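Local coordinates for histidine triad protein (Plasmodium falciparum 3D7, PDB 5CS2) that probably hydrolyses diadenosine triphosphate to AMP and ADP, and is bound in this structure by the antimalarial natural product cyclomarin A, at residues L12-Y23 and V35-Y43. Numbering follows the deposited sequence.
Sequences LEWYKNKSSEKY and VFITTKYSY
Strand 35-38, the outermost strand at one side of the five-stranded antiparallel sheet of this HIT-domain protein, and its hairpin turn to strand 42-46 are wrapped by the loop that follows helix 4-11. At one end of the contact the Tyr23 ring packs against both Val35 and Tyr43. Val35 CG2 sits over the centre of one face, 3.8 Å from the ring centroid, while the ring edge points into the face of Tyr43 in a T-shaped pair, planes at 63°. Tyr23 OH reaches Thr38 OG1 near the ring plane at 2.6 Å and also accepts from Ser20 N at 2.8 Å, a double grip that fixes the phenol end. One water links Thr38 N to Lys18 O, another Trp14 NE1 to Phe36 O, carrying part of the polar contact between loop and strand. With CG anti to its backbone N (chi1 179°), Trp14 brings CD1 within 3.6 Å of Ile37 CG1; helix 181-199 also packs on the indole. At the Schellman motif that closes helix 4-11, with Glu13 at positive phi, Lys40 N donates to Leu12 O at 3.0 Å, and the extended Lys40 chain carries NZ above the carboxylate plane of Glu13, 3.2 Å from OE2. Thr39 OG1, also hydrogen-bonded to Asp77 of helix 72-93, accepts from Ser42 N in an ST motif within a beta hairpin whose edge strand is clasped by an N-terminal loop.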
# COMPACT_ATOMS: atom_id res chain seq x y z
N LEU A 12 6.93 7.83 -13.22
CA LEU A 12 7.49 6.47 -13.21
C LEU A 12 8.54 6.30 -14.30
O LEU A 12 9.15 5.22 -14.42
CB LEU A 12 6.37 5.41 -13.39
CG LEU A 12 5.31 5.27 -12.28
CD1 LEU A 12 4.17 4.41 -12.73
CD2 LEU A 12 5.90 4.68 -11.03
N GLU A 13 8.72 7.33 -15.16
CA GLU A 13 9.66 7.33 -16.29
C GLU A 13 9.33 6.22 -17.29
O GLU A 13 10.21 5.64 -17.93
CB GLU A 13 11.13 7.31 -15.81
CG GLU A 13 11.50 8.52 -14.96
CD GLU A 13 12.97 8.90 -14.85
OE1 GLU A 13 13.81 8.27 -15.53
OE2 GLU A 13 13.27 9.83 -14.07
N TRP A 14 8.03 5.92 -17.43
CA TRP A 14 7.58 4.89 -18.35
C TRP A 14 7.52 5.37 -19.80
O TRP A 14 7.24 6.54 -20.08
CB TRP A 14 6.20 4.36 -17.92
CG TRP A 14 5.62 3.30 -18.82
CD1 TRP A 14 5.82 1.95 -18.74
CD2 TRP A 14 4.76 3.52 -19.95
NE1 TRP A 14 5.15 1.32 -19.75
CE2 TRP A 14 4.48 2.25 -20.51
CE3 TRP A 14 4.23 4.67 -20.57
CZ2 TRP A 14 3.64 2.09 -21.62
CZ3 TRP A 14 3.41 4.51 -21.68
CH2 TRP A 14 3.10 3.23 -22.18
N TYR A 15 7.73 4.43 -20.72
CA TYR A 15 7.55 4.60 -22.16
C TYR A 15 7.17 3.25 -22.72
O TYR A 15 7.49 2.21 -22.11
CB TYR A 15 8.77 5.22 -22.85
CG TYR A 15 10.07 4.48 -22.63
CD1 TYR A 15 10.44 3.44 -23.48
CD2 TYR A 15 10.95 4.85 -21.63
CE1 TYR A 15 11.65 2.76 -23.30
CE2 TYR A 15 12.16 4.18 -21.44
CZ TYR A 15 12.51 3.15 -22.29
OH TYR A 15 13.70 2.48 -22.10
N LYS A 16 6.42 3.24 -23.84
CA LYS A 16 6.00 1.98 -24.46
C LYS A 16 7.26 1.15 -24.71
O LYS A 16 8.28 1.71 -25.15
CB LYS A 16 5.32 2.27 -25.81
CG LYS A 16 4.79 1.05 -26.51
CD LYS A 16 4.04 1.44 -27.78
CE LYS A 16 4.84 1.21 -29.04
NZ LYS A 16 5.94 2.20 -29.23
N ASN A 17 7.19 -0.16 -24.38
CA ASN A 17 8.26 -1.14 -24.55
C ASN A 17 9.40 -1.02 -23.55
O ASN A 17 10.37 -1.77 -23.69
CB ASN A 17 8.82 -1.13 -25.99
CG ASN A 17 7.80 -1.54 -27.00
OD1 ASN A 17 6.89 -2.34 -26.74
ND2 ASN A 17 7.94 -0.98 -28.18
N LYS A 18 9.31 -0.12 -22.53
CA LYS A 18 10.37 -0.05 -21.54
C LYS A 18 10.50 -1.45 -20.89
O LYS A 18 9.50 -2.03 -20.47
CB LYS A 18 10.02 0.99 -20.46
CG LYS A 18 11.07 1.18 -19.39
CD LYS A 18 10.69 2.32 -18.44
CE LYS A 18 11.65 2.48 -17.29
NZ LYS A 18 13.05 2.75 -17.73
N SER A 19 11.72 -1.97 -20.81
CA SER A 19 11.95 -3.28 -20.20
C SER A 19 13.26 -3.32 -19.44
O SER A 19 14.03 -2.35 -19.45
CB SER A 19 11.89 -4.38 -21.27
OG SER A 19 12.91 -4.23 -22.24
N SER A 20 13.48 -4.41 -18.70
CA SER A 20 14.71 -4.61 -17.95
C SER A 20 15.38 -5.85 -18.57
O SER A 20 14.68 -6.69 -19.15
CB SER A 20 14.39 -4.84 -16.47
OG SER A 20 15.54 -5.13 -15.69
N GLU A 21 16.72 -5.93 -18.51
CA GLU A 21 17.46 -7.08 -19.05
C GLU A 21 17.10 -8.37 -18.31
O GLU A 21 17.10 -9.44 -18.91
CB GLU A 21 18.98 -6.83 -18.97
CG GLU A 21 19.54 -5.99 -20.11
CD GLU A 21 21.05 -5.95 -20.20
OE1 GLU A 21 21.66 -7.00 -20.52
OE2 GLU A 21 21.63 -4.86 -19.97
N LYS A 22 16.78 -8.26 -17.02
CA LYS A 22 16.42 -9.39 -16.16
C LYS A 22 15.45 -8.95 -15.08
O LYS A 22 15.47 -7.80 -14.65
CB LYS A 22 17.67 -10.01 -15.51
CG LYS A 22 17.51 -11.48 -15.15
CD LYS A 22 18.80 -12.05 -14.58
CE LYS A 22 18.61 -12.57 -13.18
NZ LYS A 22 19.76 -12.20 -12.32
N TYR A 23 14.61 -9.87 -14.66
CA TYR A 23 13.61 -9.64 -13.62
C TYR A 23 13.81 -10.61 -12.48
O TYR A 23 13.45 -11.78 -12.58
CB TYR A 23 12.21 -9.80 -14.22
CG TYR A 23 11.92 -8.71 -15.21
CD1 TYR A 23 11.41 -7.49 -14.80
CD2 TYR A 23 12.09 -8.92 -16.58
CE1 TYR A 23 11.11 -6.48 -15.72
CE2 TYR A 23 11.82 -7.90 -17.50
CZ TYR A 23 11.32 -6.69 -17.06
OH TYR A 23 11.08 -5.66 -17.94
N VAL A 35 5.69 -10.18 -17.59
CA VAL A 35 5.84 -8.80 -17.12
C VAL A 35 5.00 -7.88 -18.01
O VAL A 35 5.17 -7.90 -19.22
CB VAL A 35 7.32 -8.36 -17.08
CG1 VAL A 35 7.46 -6.89 -16.68
CG2 VAL A 35 8.14 -9.27 -16.15
N PHE A 36 4.15 -7.08 -17.42
CA PHE A 36 3.31 -6.16 -18.22
C PHE A 36 3.77 -4.70 -18.13
O PHE A 36 3.31 -3.87 -18.92
CB PHE A 36 1.84 -6.33 -17.87
CG PHE A 36 1.56 -6.30 -16.38
CD1 PHE A 36 1.56 -5.09 -15.69
CD2 PHE A 36 1.27 -7.47 -15.69
CE1 PHE A 36 1.31 -5.06 -14.30
CE2 PHE A 36 0.98 -7.43 -14.32
CZ PHE A 36 1.02 -6.23 -13.63
N ILE A 37 4.64 -4.34 -17.14
CA ILE A 37 5.11 -2.97 -17.04
C ILE A 37 6.43 -2.94 -16.27
O ILE A 37 6.57 -3.69 -15.31
CB ILE A 37 4.05 -2.02 -16.36
CG1 ILE A 37 4.45 -0.53 -16.48
CG2 ILE A 37 3.79 -2.42 -14.88
CD1 ILE A 37 3.24 0.50 -16.26
N THR A 38 7.32 -2.05 -16.67
CA THR A 38 8.58 -1.76 -16.03
C THR A 38 8.66 -0.25 -15.86
O THR A 38 8.33 0.49 -16.79
CB THR A 38 9.77 -2.32 -16.85
OG1 THR A 38 9.52 -3.70 -17.11
CG2 THR A 38 11.11 -2.17 -16.13
N THR A 39 9.07 0.20 -14.65
CA THR A 39 9.21 1.61 -14.29
C THR A 39 10.65 1.86 -13.88
O THR A 39 11.48 0.95 -13.98
CB THR A 39 8.18 2.00 -13.19
OG1 THR A 39 8.61 1.40 -11.97
CG2 THR A 39 6.75 1.54 -13.52
N LYS A 40 10.96 3.08 -13.42
CA LYS A 40 12.30 3.45 -13.00
C LYS A 40 12.82 2.53 -11.89
O LYS A 40 13.99 2.18 -11.91
CB LYS A 40 12.32 4.92 -12.54
CG LYS A 40 13.72 5.46 -12.23
CD LYS A 40 13.71 6.96 -11.95
CE LYS A 40 15.09 7.49 -11.69
NZ LYS A 40 15.10 8.98 -11.59
N TYR A 41 11.94 2.12 -10.94
CA TYR A 41 12.33 1.29 -9.79
C TYR A 41 11.53 0.01 -9.59
O TYR A 41 11.87 -0.79 -8.72
CB TYR A 41 12.23 2.12 -8.50
CG TYR A 41 13.11 3.35 -8.48
CD1 TYR A 41 14.47 3.26 -8.20
CD2 TYR A 41 12.57 4.61 -8.70
CE1 TYR A 41 15.28 4.39 -8.17
CE2 TYR A 41 13.37 5.76 -8.64
CZ TYR A 41 14.73 5.64 -8.41
OH TYR A 41 15.50 6.77 -8.38
N SER A 42 10.46 -0.22 -10.36
CA SER A 42 9.59 -1.37 -10.09
C SER A 42 9.17 -2.08 -11.36
O SER A 42 9.49 -1.61 -12.46
CB SER A 42 8.31 -0.87 -9.42
OG SER A 42 8.56 0.00 -8.34
N TYR A 43 8.45 -3.17 -11.21
CA TYR A 43 7.84 -3.87 -12.32
C TYR A 43 6.60 -4.61 -11.86
O TYR A 43 6.43 -4.87 -10.67
CB TYR A 43 8.82 -4.75 -13.11
CG TYR A 43 9.30 -5.99 -12.41
CD1 TYR A 43 10.39 -5.96 -11.55
CD2 TYR A 43 8.69 -7.22 -12.65
CE1 TYR A 43 10.87 -7.13 -10.96
CE2 TYR A 43 9.15 -8.39 -12.05
CZ TYR A 43 10.26 -8.34 -11.23
OH TYR A 43 10.71 -9.50 -10.62
O HOH W 1 6.96 -1.33 -19.56
O HOH W 2 4.44 -1.36 -20.41
O HOH W 3 14.00 0.70 -15.14
O HOH W 4 7.77 -4.15 -19.17